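PDB 2EBF: dermonecrotic toxin from Pasteurella multocida, which acts as a potent mitogen and bone-resorbing virulence factor in pig atrophic rhinitis, its C-terminal region, the part crystallised here, carrying a thiol-protease-like catalytic triad. Local coordinates for residues F661-H666 / L729-P734; I650-R655 / Q710-I715; P563-I568 / F718-S723; A682-F687 / T695-P700. All blocks are in the same frame, centred on the assembly; numbering follows the deposited sequence.

Interaction 1 of 4, residues F661-H666 / L729-P734; sequences FSHQMH and LALFMP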
loop_
_atom_site.group_PDB
_atom_site.type_symbol
_atom_site.label_atom_id
_atom_site.label_comp_id
_atom_site.label_asym_id
_atom_site.label_seq_id
_atom_site.Cartn_x
_atom_site.Cartn_y
_atom_site.Cartn_z
ATOM N N PHE A 661 18.882 32.911 -0.651
ATOM C CA PHE A 661 17.447 32.913 -0.360
ATOM C C PHE A 661 17.247 33.361 1.081
ATOM O O PHE A 661 17.914 32.857 1.989
ATOM C CB PHE A 661 16.821 31.527 -0.592
ATOM C CG PHE A 661 16.672 31.168 -2.047
ATOM C CD1 PHE A 661 15.479 31.407 -2.718
ATOM C CD2 PHE A 661 17.738 30.598 -2.751
ATOM C CE1 PHE A 661 15.343 31.087 -4.082
ATOM C CE2 PHE A 661 17.614 30.271 -4.103
ATOM C CZ PHE A 661 16.416 30.520 -4.772
ATOM N N SER A 662 16.355 34.330 1.284
ATOM C CA SER A 662 15.995 34.773 2.631
ATOM C C SER A 662 14.715 34.068 3.052
ATOM O O SER A 662 13.986 33.546 2.202
ATOM C CB SER A 662 15.807 36.292 2.695
ATOM O OG SER A 662 14.790 36.718 1.804
ATOM N N HIS A 663 14.460 34.024 4.362
ATOM C CA HIS A 663 13.141 33.627 4.860
ATOM C C HIS A 663 12.292 34.898 5.049
ATOM O O HIS A 663 12.802 35.944 5.480
ATOM C CB HIS A 663 13.271 32.825 6.167
ATOM C CG HIS A 663 13.658 33.651 7.355
ATOM N ND1 HIS A 663 14.947 34.094 7.570
ATOM C CD2 HIS A 663 12.926 34.097 8.406
ATOM C CE1 HIS A 663 14.990 34.789 8.693
ATOM N NE2 HIS A 663 13.778 34.805 9.221
ATOM N N GLN A 664 11.009 34.808 4.698
ATOM C CA GLN A 664 10.062 35.907 4.850
ATOM C C GLN A 664 8.845 35.308 5.548
ATOM O O GLN A 664 8.533 34.140 5.332
ATOM C CB GLN A 664 9.641 36.465 3.476
ATOM C CG GLN A 664 10.792 37.010 2.597
ATOM C CD GLN A 664 11.495 38.234 3.191
ATOM O OE1 GLN A 664 12.730 38.317 3.195
ATOM N NE2 GLN A 664 10.716 39.190 3.682
ATOM N N MET A 665 8.169 36.087 6.387
ATOM C CA MET A 665 7.040 35.538 7.134
ATOM C C MET A 665 5.901 36.523 7.381
ATOM O O MET A 665 6.016 37.741 7.150
ATOM C CB MET A 665 7.515 34.900 8.455
ATOM C CG MET A 665 7.791 35.888 9.603
ATOM S SD MET A 665 8.979 37.215 9.291
ATOM C CE MET A 665 10.471 36.270 9.008
ATOM N N HIS A 666 4.782 35.979 7.841
ATOM C CA HIS A 666 3.628 36.788 8.189
ATOM C C HIS A 666 2.830 36.005 9.214
ATOM O O HIS A 666 2.981 34.785 9.320
ATOM C CB HIS A 666 2.770 37.075 6.946
ATOM C CG HIS A 666 1.630 38.024 7.199
ATOM N ND1 HIS A 666 1.732 39.105 8.050
ATOM C CD2 HIS A 666 0.385 38.080 6.671
ATOM C CE1 HIS A 666 0.592 39.773 8.050
ATOM N NE2 HIS A 666 -0.248 39.162 7.231
ATOM N N LEU A 729 8.474 34.970 15.772
ATOM C CA LEU A 729 8.078 35.407 14.439
ATOM C C LEU A 729 9.294 35.668 13.540
ATOM O O LEU A 729 9.358 35.141 12.439
ATOM C CB LEU A 729 7.230 36.687 14.530
ATOM C CG LEU A 729 6.731 37.251 13.194
ATOM C CD1 LEU A 729 5.702 36.317 12.550
ATOM C CD2 LEU A 729 6.165 38.634 13.419
ATOM N N ALA A 730 10.233 36.493 14.015
ATOM C CA ALA A 730 11.356 36.997 13.186
ATOM C C ALA A 730 12.224 35.900 12.564
ATOM O O ALA A 730 12.729 36.044 11.431
ATOM C CB ALA A 730 12.221 37.966 13.996
ATOM N N LEU A 731 12.395 34.811 13.310
ATOM C CA LEU A 731 13.234 33.683 12.881
ATOM C C LEU A 731 12.429 32.442 12.475
ATOM O O LEU A 731 12.995 31.363 12.277
ATOM C CB LEU A 731 14.273 33.363 13.976
ATOM C CG LEU A 731 15.399 34.400 14.107
ATOM C CD1 LEU A 731 16.271 34.111 15.323
ATOM C CD2 LEU A 731 16.252 34.416 12.843
ATOM N N PHE A 732 11.115 32.609 12.312
ATOM C CA PHE A 732 10.236 31.550 11.802
ATOM C C PHE A 732 10.511 31.295 10.321
ATOM O O PHE A 732 10.305 32.167 9.475
ATOM C CB PHE A 732 8.753 31.905 12.023
ATOM C CG PHE A 732 7.778 30.863 11.500
ATOM C CD1 PHE A 732 7.969 29.494 11.752
ATOM C CD2 PHE A 732 6.652 31.259 10.790
ATOM C CE1 PHE A 732 7.059 28.538 11.282
ATOM C CE2 PHE A 732 5.739 30.316 10.313
ATOM C CZ PHE A 732 5.940 28.945 10.566
ATOM N N MET A 733 11.004 30.098 10.023
ATOM C CA MET A 733 11.377 29.746 8.645
ATOM C C MET A 733 10.915 28.351 8.273
ATOM O O MET A 733 10.651 27.537 9.158
ATOM C CB MET A 733 12.893 29.949 8.391
ATOM C CG MET A 733 13.839 29.272 9.357
ATOM S SD MET A 733 15.583 29.773 9.080
ATOM C CE MET A 733 15.674 31.374 9.876
ATOM N N PRO A 734 10.756 28.078 6.955
ATOM C CA PRO A 734 10.306 26.754 6.538
ATOM C C PRO A 734 11.309 25.669 6.945
ATOM O O PRO A 734 12.463 26.000 7.278
ATOM C CB PRO A 734 10.254 26.863 5.006
ATOM C CG PRO A 734 10.111 28.352 4.718
ATOM C CD PRO A 734 10.969 28.976 5.799
#
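His663 reaches from strand 660-673 to the chain that leaves helix 726-730, and each part of its side chain finds a partner there. CB rests on CB of Met733 at 3.7 Å. CG sits between the backbone N and the carbonyl carbon (chi1 72°), which swings the imidazole across the start of the Met733 side chain. Beyond CG the ring is covered on one face by the Met733 methyl, whose CE lies 3.7 Å from the ring centroid and almost straight above it, a CH-pi contact. On the five-membered ring CD2 comes 3.4 Å from Phe732 O, a carbonyl whose hydrogen-bond donor is Thr651 OG1. At the tip, NE2 donates to Ala730 O over 2.7 Å, nearly straight at 168° and in the ring plane, so the bond fixes the rotation that the methyl packs against. Histidine suits the place because it offers both a flat face and an N-H at its rim.

Two residues on, Met665 bends at chi2 and chi3; its CG touches Leu729 CD1 at 3.6 Å, while CE lies 3.3 Å from Ala730 O. His666 starts away from this loop, and its NE2 is bonded to Asp681, a pairing consistent with the thiol-protease-like triad. The arrangement is that of a helix ending against a sheet, where a carbonyl of the last turn takes its hydrogen bond from a side chain of an antiparallel strand.

Interaction 2 of 4, residues I650-R655 / Q710-I715; sequences ITWWRR and QRNRAI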
loop_
_atom_site.group_PDB
_atom_site.type_symbol
_atom_site.label_atom_id
_atom_site.label_comp_id
_atom_site.label_asym_id
_atom_site.label_seq_id
_atom_site.Cartn_x
_atom_site.Cartn_y
_atom_site.Cartn_z
ATOM N N ILE A 650 2.727 32.019 8.490
ATOM C CA ILE A 650 3.228 31.445 7.259
ATOM C C ILE A 650 4.615 32.004 6.982
ATOM O O ILE A 650 4.859 33.189 7.189
ATOM C CB ILE A 650 2.262 31.699 6.082
ATOM C CG1 ILE A 650 2.804 31.024 4.818
ATOM C CG2 ILE A 650 2.000 33.216 5.896
ATOM C CD1 ILE A 650 1.817 30.941 3.661
ATOM N N THR A 651 5.513 31.142 6.518
ATOM C CA THR A 651 6.890 31.537 6.232
ATOM C C THR A 651 7.334 30.894 4.920
ATOM O O THR A 651 6.848 29.831 4.558
ATOM C CB THR A 651 7.841 31.174 7.396
ATOM O OG1 THR A 651 9.160 31.657 7.115
ATOM C CG2 THR A 651 7.876 29.656 7.647
ATOM N N TRP A 652 8.253 31.540 4.211
ATOM C CA TRP A 652 8.617 31.090 2.871
ATOM C C TRP A 652 10.008 31.593 2.512
ATOM O O TRP A 652 10.625 32.333 3.280
ATOM C CB TRP A 652 7.575 31.551 1.824
ATOM C CG TRP A 652 7.481 33.049 1.646
ATOM C CD1 TRP A 652 8.216 33.825 0.785
ATOM C CD2 TRP A 652 6.603 33.943 2.341
ATOM N NE1 TRP A 652 7.858 35.149 0.916
ATOM C CE2 TRP A 652 6.867 35.250 1.860
ATOM C CE3 TRP A 652 5.629 33.771 3.342
ATOM C CZ2 TRP A 652 6.191 36.377 2.341
ATOM C CZ3 TRP A 652 4.948 34.897 3.815
ATOM C CH2 TRP A 652 5.234 36.183 3.308
ATOM N N TRP A 653 10.489 31.171 1.350
ATOM C CA TRP A 653 11.801 31.597 0.875
ATOM C C TRP A 653 11.645 32.633 -0.211
ATOM O O TRP A 653 10.680 32.602 -0.997
ATOM C CB TRP A 653 12.621 30.412 0.335
ATOM C CG TRP A 653 12.749 29.274 1.291
ATOM C CD1 TRP A 653 12.135 28.063 1.185
ATOM C CD2 TRP A 653 13.507 29.239 2.516
ATOM N NE1 TRP A 653 12.462 27.269 2.251
ATOM C CE2 TRP A 653 13.303 27.961 3.088
ATOM C CE3 TRP A 653 14.348 30.155 3.177
ATOM C CZ2 TRP A 653 13.914 27.560 4.285
ATOM C CZ3 TRP A 653 14.955 29.755 4.386
ATOM C CH2 TRP A 653 14.716 28.473 4.932
ATOM N N ARG A 654 12.602 33.552 -0.261
ATOM C CA ARG A 654 12.592 34.595 -1.278
ATOM C C ARG A 654 13.989 34.735 -1.886
ATOM O O ARG A 654 14.984 34.800 -1.156
ATOM C CB ARG A 654 12.150 35.930 -0.676
ATOM C CG ARG A 654 11.917 37.038 -1.710
ATOM C CD ARG A 654 12.614 38.309 -1.276
ATOM N NE ARG A 654 11.737 39.199 -0.553
ATOM C CZ ARG A 654 12.136 40.196 0.237
ATOM N NH1 ARG A 654 13.427 40.440 0.448
ATOM N NH2 ARG A 654 11.227 40.944 0.835
ATOM N N ARG A 655 14.054 34.765 -3.217
ATOM C CA ARG A 655 15.335 34.954 -3.908
ATOM C C ARG A 655 15.940 36.292 -3.511
ATOM O O ARG A 655 15.242 37.314 -3.499
ATOM C CB ARG A 655 15.148 34.857 -5.433
ATOM C CG ARG A 655 16.361 35.257 -6.295
ATOM C CD ARG A 655 17.588 34.399 -5.987
ATOM N NE ARG A 655 18.491 34.226 -7.129
ATOM C CZ ARG A 655 19.400 35.112 -7.542
ATOM N NH1 ARG A 655 19.535 36.293 -6.947
ATOM N NH2 ARG A 655 20.171 34.816 -8.584
ATOM N N GLN A 710 0.459 33.377 -2.352
ATOM C CA GLN A 710 0.318 33.743 -3.767
ATOM C C GLN A 710 0.718 35.192 -4.030
ATOM O O GLN A 710 1.471 35.486 -4.970
ATOM C CB GLN A 710 -1.109 33.475 -4.245
ATOM C CG GLN A 710 -1.425 31.993 -4.405
ATOM C CD GLN A 710 -2.801 31.726 -4.981
ATOM O OE1 GLN A 710 -3.691 32.576 -4.946
ATOM N NE2 GLN A 710 -2.989 30.514 -5.499
ATOM N N ARG A 711 0.240 36.102 -3.184
ATOM C CA ARG A 711 0.548 37.526 -3.356
ATOM C C ARG A 711 2.045 37.782 -3.285
ATOM O O ARG A 711 2.585 38.636 -4.012
ATOM C CB ARG A 711 -0.201 38.384 -2.331
ATOM C CG ARG A 711 -1.667 38.542 -2.663
ATOM C CD ARG A 711 -2.485 39.062 -1.502
ATOM N NE ARG A 711 -2.037 40.364 -1.005
ATOM C CZ ARG A 711 -2.490 40.908 0.122
ATOM N NH1 ARG A 711 -3.398 40.265 0.835
ATOM N NH2 ARG A 711 -2.049 42.089 0.534
ATOM N N ASN A 712 2.711 37.022 -2.424
ATOM C CA ASN A 712 4.131 37.187 -2.193
ATOM C C ASN A 712 5.026 36.305 -3.057
ATOM O O ASN A 712 6.248 36.279 -2.858
ATOM C CB ASN A 712 4.434 36.970 -0.710
ATOM C CG ASN A 712 4.001 38.139 0.138
ATOM O OD1 ASN A 712 4.585 39.230 0.064
ATOM N ND2 ASN A 712 2.970 37.931 0.943
ATOM N N ARG A 713 4.415 35.579 -4.000
ATOM C CA ARG A 713 5.134 34.642 -4.865
ATOM C C ARG A 713 6.059 33.763 -4.018
ATOM O O ARG A 713 7.243 33.590 -4.324
ATOM C CB ARG A 713 5.890 35.385 -5.978
ATOM C CG ARG A 713 4.949 36.196 -6.909
ATOM C CD ARG A 713 5.723 36.975 -7.963
ATOM N NE ARG A 713 6.390 36.075 -8.906
ATOM C CZ ARG A 713 5.816 35.576 -10.002
ATOM N NH1 ARG A 713 4.560 35.890 -10.307
ATOM N NH2 ARG A 713 6.502 34.758 -10.793
ATOM N N ALA A 714 5.487 33.238 -2.932
ATOM C CA ALA A 714 6.211 32.459 -1.932
ATOM C C ALA A 714 6.778 31.167 -2.494
ATOM O O ALA A 714 6.076 30.432 -3.196
ATOM C CB ALA A 714 5.283 32.145 -0.759
ATOM N N ILE A 715 8.041 30.893 -2.157
ATOM C CA ILE A 715 8.697 29.647 -2.522
ATOM C C ILE A 715 8.676 28.688 -1.336
ATOM O O ILE A 715 9.114 29.036 -0.229
ATOM C CB ILE A 715 10.170 29.865 -2.988
ATOM C CG1 ILE A 715 10.253 30.795 -4.210
ATOM C CG2 ILE A 715 10.842 28.518 -3.296
ATOM C CD1 ILE A 715 11.636 31.456 -4.366
HETATM O O HOH W 1 8.363 37.002 -1.331
HETATM O O HOH W 2 9.414 34.324 -3.191
#
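Trp652 and Trp653 receive the chain as it leaves helix 701-711 and turns into the sheet. With chi1 at 65°, Trp652 tucks its CG between its own backbone N and carbonyl carbon, which lays the indole along 712-714. The helix ends with Gln710 O accepting Arg713 N. Asn712 is the first residue off the helix: its CB lies 3.6 Å from Trp652 CZ2, and its amide plane is tilted only 24° from the indole. ND2 is bonded to Ile708 O, which holds the amide in that attitude, while a water donates to Asn712 O and accepts the indole N-H of Trp652, its oxygen 3.0 Å from NE1. Arg713 O is joined to Trp653 O by a second water that donates to both.

Ala714 puts its methyl on the indole face, CB 3.8 Å from the centroid of the five-membered ring of Trp652 and shifted toward the rim, a CH-pi contact. Its small side chain lets the backbone approach a large ring so closely. Ile715 then pairs with Trp653 in antiparallel fashion: Trp653 N donates to Ile715 O at 3.0 Å and 169°, whereas the return bond, Ile715 N to Trp653 O, is weak at 3.4 Å. Both side chains lie on the same face of the sheet, and Trp653 NE1 goes on to Thr738 OG1. Arg713, with its positive phi, is the C-prime residue of a Schellman motif, completed by Ala714 N to Ala709 O, that ends the helix, and the chain passes straight into an antiparallel sheet.

Interaction 3 of 4, residues P563-I568 / F718-S723; sequences PPQGKI and FVEYVS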
loop_
_atom_site.group_PDB
_atom_site.type_symbol
_atom_site.label_atom_id
_atom_site.label_comp_id
_atom_site.label_asym_id
_atom_site.label_seq_id
_atom_site.Cartn_x
_atom_site.Cartn_y
_atom_site.Cartn_z
ATOM N N PRO A 563 7.221 16.090 8.120
ATOM C CA PRO A 563 7.585 17.466 8.473
ATOM C C PRO A 563 7.142 17.834 9.892
ATOM O O PRO A 563 6.307 17.136 10.468
ATOM C CB PRO A 563 6.833 18.317 7.437
ATOM C CG PRO A 563 6.456 17.396 6.361
ATOM C CD PRO A 563 6.274 16.054 6.991
ATOM N N PRO A 564 7.686 18.934 10.446
ATOM C CA PRO A 564 7.502 19.238 11.867
ATOM C C PRO A 564 6.118 19.778 12.300
ATOM O O PRO A 564 5.552 19.289 13.276
ATOM C CB PRO A 564 8.576 20.301 12.123
ATOM C CG PRO A 564 8.683 21.027 10.825
ATOM C CD PRO A 564 8.496 19.970 9.765
ATOM N N GLN A 565 5.578 20.778 11.608
ATOM C CA GLN A 565 4.530 21.604 12.240
ATOM C C GLN A 565 3.510 22.087 11.267
ATOM O O GLN A 565 3.812 22.868 10.359
ATOM C CB GLN A 565 5.122 22.840 12.927
ATOM C CG GLN A 565 6.530 22.721 13.510
ATOM C CD GLN A 565 6.551 22.502 15.005
ATOM O OE1 GLN A 565 5.531 22.652 15.691
ATOM N NE2 GLN A 565 7.725 22.157 15.531
ATOM N N GLY A 566 2.278 21.661 11.435
ATOM C CA GLY A 566 1.279 22.187 10.537
ATOM C C GLY A 566 1.573 21.678 9.145
ATOM O O GLY A 566 1.373 20.498 8.878
ATOM N N LYS A 567 2.073 22.528 8.249
ATOM C CA LYS A 567 1.952 22.150 6.846
ATOM C C LYS A 567 2.842 22.865 5.831
ATOM O O LYS A 567 2.892 24.086 5.797
ATOM C CB LYS A 567 0.483 22.300 6.431
ATOM C CG LYS A 567 0.166 21.757 5.047
ATOM C CD LYS A 567 -1.262 22.048 4.640
ATOM C CE LYS A 567 -1.543 21.512 3.232
ATOM N NZ LYS A 567 -1.148 20.060 3.105
ATOM N N ILE A 568 3.508 22.075 4.989
ATOM C CA ILE A 568 4.097 22.576 3.746
ATOM C C ILE A 568 2.980 22.715 2.731
ATOM O O ILE A 568 2.340 21.730 2.374
ATOM C CB ILE A 568 5.182 21.606 3.195
ATOM C CG1 ILE A 568 6.339 21.476 4.197
ATOM C CG2 ILE A 568 5.691 22.075 1.820
ATOM C CD1 ILE A 568 7.243 20.271 3.950
ATOM N N PHE A 718 5.452 27.404 4.238
ATOM C CA PHE A 718 5.150 26.539 5.369
ATOM C C PHE A 718 4.238 27.268 6.363
ATOM O O PHE A 718 4.491 28.420 6.721
ATOM C CB PHE A 718 6.454 26.174 6.064
ATOM C CG PHE A 718 6.291 25.254 7.205
ATOM C CD1 PHE A 718 5.948 23.915 7.002
ATOM C CD2 PHE A 718 6.544 25.702 8.501
ATOM C CE1 PHE A 718 5.831 23.047 8.086
ATOM C CE2 PHE A 718 6.424 24.851 9.579
ATOM C CZ PHE A 718 6.071 23.519 9.377
ATOM N N VAL A 719 3.200 26.579 6.823
ATOM C CA VAL A 719 2.212 27.164 7.736
ATOM C C VAL A 719 2.278 26.473 9.096
ATOM O O VAL A 719 2.367 25.237 9.174
ATOM C CB VAL A 719 0.788 27.074 7.140
ATOM C CG1 VAL A 719 -0.286 27.611 8.107
ATOM C CG2 VAL A 719 0.716 27.860 5.825
ATOM N N GLU A 720 2.294 27.263 10.161
ATOM C CA GLU A 720 2.022 26.741 11.494
ATOM C C GLU A 720 0.772 27.423 12.022
ATOM O O GLU A 720 0.629 28.643 11.912
ATOM C CB GLU A 720 3.190 26.987 12.445
ATOM C CG GLU A 720 4.347 26.007 12.265
ATOM C CD GLU A 720 5.465 26.220 13.289
ATOM O OE1 GLU A 720 6.612 25.756 13.037
ATOM O OE2 GLU A 720 5.200 26.837 14.342
ATOM N N TYR A 721 -0.123 26.638 12.615
ATOM C CA TYR A 721 -1.423 27.148 13.071
ATOM C C TYR A 721 -1.384 27.764 14.481
ATOM O O TYR A 721 -2.136 27.359 15.381
ATOM C CB TYR A 721 -2.476 26.047 12.929
ATOM C CG TYR A 721 -2.637 25.620 11.481
ATOM C CD1 TYR A 721 -3.472 26.322 10.623
ATOM C CD2 TYR A 721 -1.915 24.536 10.961
ATOM C CE1 TYR A 721 -3.607 25.952 9.269
ATOM C CE2 TYR A 721 -2.040 24.159 9.620
ATOM C CZ TYR A 721 -2.885 24.869 8.782
ATOM O OH TYR A 721 -3.015 24.491 7.454
ATOM N N VAL A 722 -0.505 28.759 14.638
ATOM C CA VAL A 722 -0.408 29.605 15.825
ATOM C C VAL A 722 0.149 30.959 15.406
ATOM O O VAL A 722 1.029 31.026 14.556
ATOM C CB VAL A 722 0.603 29.040 16.828
ATOM C CG1 VAL A 722 0.348 29.628 18.210
ATOM C CG2 VAL A 722 0.486 27.548 16.868
ATOM N N SER A 723 -0.340 32.031 16.016
ATOM C CA SER A 723 0.216 33.368 15.772
ATOM C C SER A 723 1.539 33.526 16.521
ATOM O O SER A 723 1.773 32.862 17.535
ATOM C CB SER A 723 -0.793 34.452 16.197
ATOM O OG SER A 723 -1.019 34.409 17.603
HETATM O O HOH W 3 3.712 25.546 15.897
#
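Lys567 and Val719 form a hydrogen-bonded antiparallel pair, and all the direct hydrogen bonding between the two segments is theirs: Lys567 N donates to Val719 O at 2.9 Å, and Val719 N to Lys567 O at 2.7 Å. Ile568 and Phe718 follow as a non-hydrogen-bonded pair. Gly566, with positive phi (67°), brings its CA 3.5 Å from Val719 O in a CA-H...O contact and also up to the edge of the Tyr721 ring. Lacking a side chain, glycine suits both this backbone shape and the closeness.

Apolar contacts gather round Phe718. With its CG anti to the backbone N (chi1 -178°), the ring reaches over the neighbouring segment, from Ile568 back to Pro564, touching Ile568 CG1 through CD1 at 3.7 Å and Pro564 CG through CZ at 3.9 Å. Gln565 CB lies 3.3 Å from Glu720 CG, a tight fit with the glutamine in a strained conformation, so its details are doubtful. On the other face, with Lys567 and Val719, the lysine chain lies beside Tyr721 and points the same way; the tyrosine hydroxyl is hydrogen-bonded to Asp702.

Among the polar groups, a water donates to Glu720 OE2 and only weakly to Gln565 OE1, while OE2 has its charged partner in Lys724.

Segment 563-568 thus supplies the outermost strand, 567-568, of an antiparallel sheet; strand 717-720 lies between it and strand 643-656, with Pro735 and Phe737 of the C-terminal loop against the Phe718 side.

Interaction 4 of 4, residues A682-F687 / T695-P700; sequences ASHLQF and TILILP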
loop_
_atom_site.group_PDB
_atom_site.type_symbol
_atom_site.label_atom_id
_atom_site.label_comp_id
_atom_site.label_asym_id
_atom_site.label_seq_id
_atom_site.Cartn_x
_atom_site.Cartn_y
_atom_site.Cartn_z
ATOM N N ALA A 682 -4.921 42.566 10.156
ATOM C CA ALA A 682 -4.913 44.016 10.033
ATOM C C ALA A 682 -3.585 44.567 9.492
ATOM O O ALA A 682 -3.389 45.788 9.420
ATOM C CB ALA A 682 -5.249 44.654 11.378
ATOM N N SER A 683 -2.699 43.682 9.061
ATOM C CA SER A 683 -1.423 44.133 8.506
ATOM C C SER A 683 -1.074 43.544 7.142
ATOM O O SER A 683 0.074 43.607 6.722
ATOM C CB SER A 683 -0.300 43.897 9.518
ATOM O OG SER A 683 -0.065 42.516 9.677
ATOM N N HIS A 684 -2.066 43.002 6.440
ATOM C CA HIS A 684 -1.832 42.356 5.143
ATOM C C HIS A 684 -1.489 43.337 4.008
ATOM O O HIS A 684 -0.972 42.926 2.962
ATOM C CB HIS A 684 -3.039 41.500 4.753
ATOM C CG HIS A 684 -4.114 42.263 4.045
ATOM N ND1 HIS A 684 -4.877 43.227 4.670
ATOM C CD2 HIS A 684 -4.549 42.209 2.766
ATOM C CE1 HIS A 684 -5.741 43.730 3.802
ATOM N NE2 HIS A 684 -5.561 43.129 2.642
ATOM N N LEU A 685 -1.782 44.622 4.205
ATOM C CA LEU A 685 -1.483 45.633 3.175
ATOM C C LEU A 685 0.009 45.960 3.085
ATOM O O LEU A 685 0.430 46.725 2.212
ATOM C CB LEU A 685 -2.327 46.907 3.355
ATOM C CG LEU A 685 -3.829 46.814 3.044
ATOM C CD1 LEU A 685 -4.448 48.203 3.071
ATOM C CD2 LEU A 685 -4.120 46.121 1.703
ATOM N N GLN A 686 0.814 45.373 3.972
ATOM C CA GLN A 686 2.264 45.467 3.813
ATOM C C GLN A 686 2.725 44.697 2.565
ATOM O O GLN A 686 3.842 44.890 2.079
ATOM C CB GLN A 686 3.026 45.096 5.107
ATOM C CG GLN A 686 3.066 43.646 5.498
ATOM C CD GLN A 686 3.510 43.432 6.959
ATOM O OE1 GLN A 686 2.730 42.953 7.792
ATOM N NE2 GLN A 686 4.757 43.789 7.268
ATOM N N PHE A 687 1.835 43.853 2.040
ATOM C CA PHE A 687 2.106 43.024 0.870
ATOM C C PHE A 687 1.302 43.521 -0.312
ATOM O O PHE A 687 0.236 44.115 -0.143
ATOM C CB PHE A 687 1.770 41.551 1.149
ATOM C CG PHE A 687 2.371 41.038 2.419
ATOM C CD1 PHE A 687 3.755 40.993 2.575
ATOM C CD2 PHE A 687 1.561 40.615 3.465
ATOM C CE1 PHE A 687 4.327 40.547 3.769
ATOM C CE2 PHE A 687 2.124 40.163 4.655
ATOM C CZ PHE A 687 3.501 40.116 4.806
ATOM N N THR A 695 -8.582 47.167 4.426
ATOM C CA THR A 695 -7.420 47.232 5.326
ATOM C C THR A 695 -7.288 46.009 6.237
ATOM O O THR A 695 -6.196 45.693 6.689
ATOM C CB THR A 695 -7.466 48.476 6.232
ATOM O OG1 THR A 695 -8.749 48.550 6.861
ATOM C CG2 THR A 695 -7.221 49.749 5.422
ATOM N N ILE A 696 -8.402 45.345 6.524
ATOM C CA ILE A 696 -8.384 44.181 7.413
ATOM C C ILE A 696 -8.834 42.959 6.629
ATOM O O ILE A 696 -9.981 42.898 6.156
ATOM C CB ILE A 696 -9.298 44.374 8.664
ATOM C CG1 ILE A 696 -8.899 45.633 9.451
ATOM C CG2 ILE A 696 -9.278 43.125 9.563
ATOM C CD1 ILE A 696 -9.985 46.107 10.415
ATOM N N LEU A 697 -7.921 42.005 6.479
ATOM C CA LEU A 697 -8.186 40.774 5.738
ATOM C C LEU A 697 -8.784 39.686 6.623
ATOM O O LEU A 697 -8.167 39.253 7.603
ATOM C CB LEU A 697 -6.892 40.264 5.081
ATOM C CG LEU A 697 -6.973 38.949 4.291
ATOM C CD1 LEU A 697 -8.026 39.007 3.178
ATOM C CD2 LEU A 697 -5.608 38.607 3.695
ATOM N N ILE A 698 -9.990 39.243 6.275
ATOM C CA ILE A 698 -10.656 38.165 7.011
ATOM C C ILE A 698 -10.985 37.011 6.076
ATOM O O ILE A 698 -11.781 37.164 5.133
ATOM C CB ILE A 698 -11.933 38.666 7.749
ATOM C CG1 ILE A 698 -11.558 39.804 8.713
ATOM C CG2 ILE A 698 -12.645 37.500 8.469
ATOM C CD1 ILE A 698 -12.748 40.502 9.358
ATOM N N LEU A 699 -10.354 35.868 6.332
ATOM C CA LEU A 699 -10.601 34.638 5.579
ATOM C C LEU A 699 -10.432 33.430 6.477
ATOM O O LEU A 699 -9.727 33.508 7.495
ATOM C CB LEU A 699 -9.623 34.502 4.399
ATOM C CG LEU A 699 -9.753 35.341 3.136
ATOM C CD1 LEU A 699 -8.439 35.277 2.344
ATOM C CD2 LEU A 699 -10.952 34.902 2.273
ATOM N N PRO A 700 -11.042 32.290 6.097
ATOM C CA PRO A 700 -10.686 31.079 6.830
ATOM C C PRO A 700 -9.180 30.867 6.726
ATOM O O PRO A 700 -8.595 31.168 5.683
ATOM C CB PRO A 700 -11.452 29.986 6.088
ATOM C CG PRO A 700 -12.621 30.724 5.462
ATOM C CD PRO A 700 -12.013 32.018 5.022
HETATM O O HOH W 4 -3.386 46.072 6.418
#
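Ala682, just past the end of strand 676-681, and Ile696 bring their backbones within 4.4 Å at CA, after which the chain of 682-687 curls into a 3-10 turn while that of 695-700 runs on into a weakly bonded strand. The side chains of Ala682 and Ile696 touch lightly, Ala682 CB to Ile696 CG1 at 4.2 Å, and the small alanine allows the close approach.

His684 carries most of the rest. Its chi1 of 86° tips the ring toward Leu697, whose CB stands 3.6 Å from the centroid and 12° off the normal, a CH-pi contact over the middle of one face; CD2 of the leucine extends the cover at 3.9 Å from the CD2 atom of His684. The Thr695 carbonyl lies instead at the rim of the imidazole. A weak hydrogen bond joins NE2 to Asp693. Histidine suits the place by giving the aliphatic leucine a flat face while its polar rim turns to Asp693. Leu685 adds an apolar touch, CD1 to Thr695 CG2 at 4.0 Å.

One water links the two backbones, accepting from Leu685 N at 3.1 Å and lying 2.8 Å from Thr695 O, to which it probably donates. Nearby, Ser683 packs on Cys626, which is disulfide-bonded to Cys620.

The chemistry is chiefly dispersion and CH-pi contact, with a bridging water between peptide groups, so between these two segments the fit rests mainly on shape, while polar anchors such as Arg711 to Phe687 O lie outside.

How the interactions relate
All four contacts lie in the C-terminal C3 region and share one antiparallel sheet, ordered 567-568, 717-720, 643-656, 660-673, 676-681, 697-700. Interaction 3 sits at the first edge and interaction 4 at the last, their centres about 19 Å apart. Interactions 1 and 2, about 9 Å apart, join the neighbouring central strands to the chain after helices 726-730 and 701-711. Along the sequence, interaction 4 closes a short loop within the spans of the other three, while interaction 1 crosses 2 and 3. The probable triad residues His666 and Asp681 stand on neighbouring strands of this sheet; the 682-687 loop packs beside them and Cys626, held in a disulfide with Cys620 in this structure.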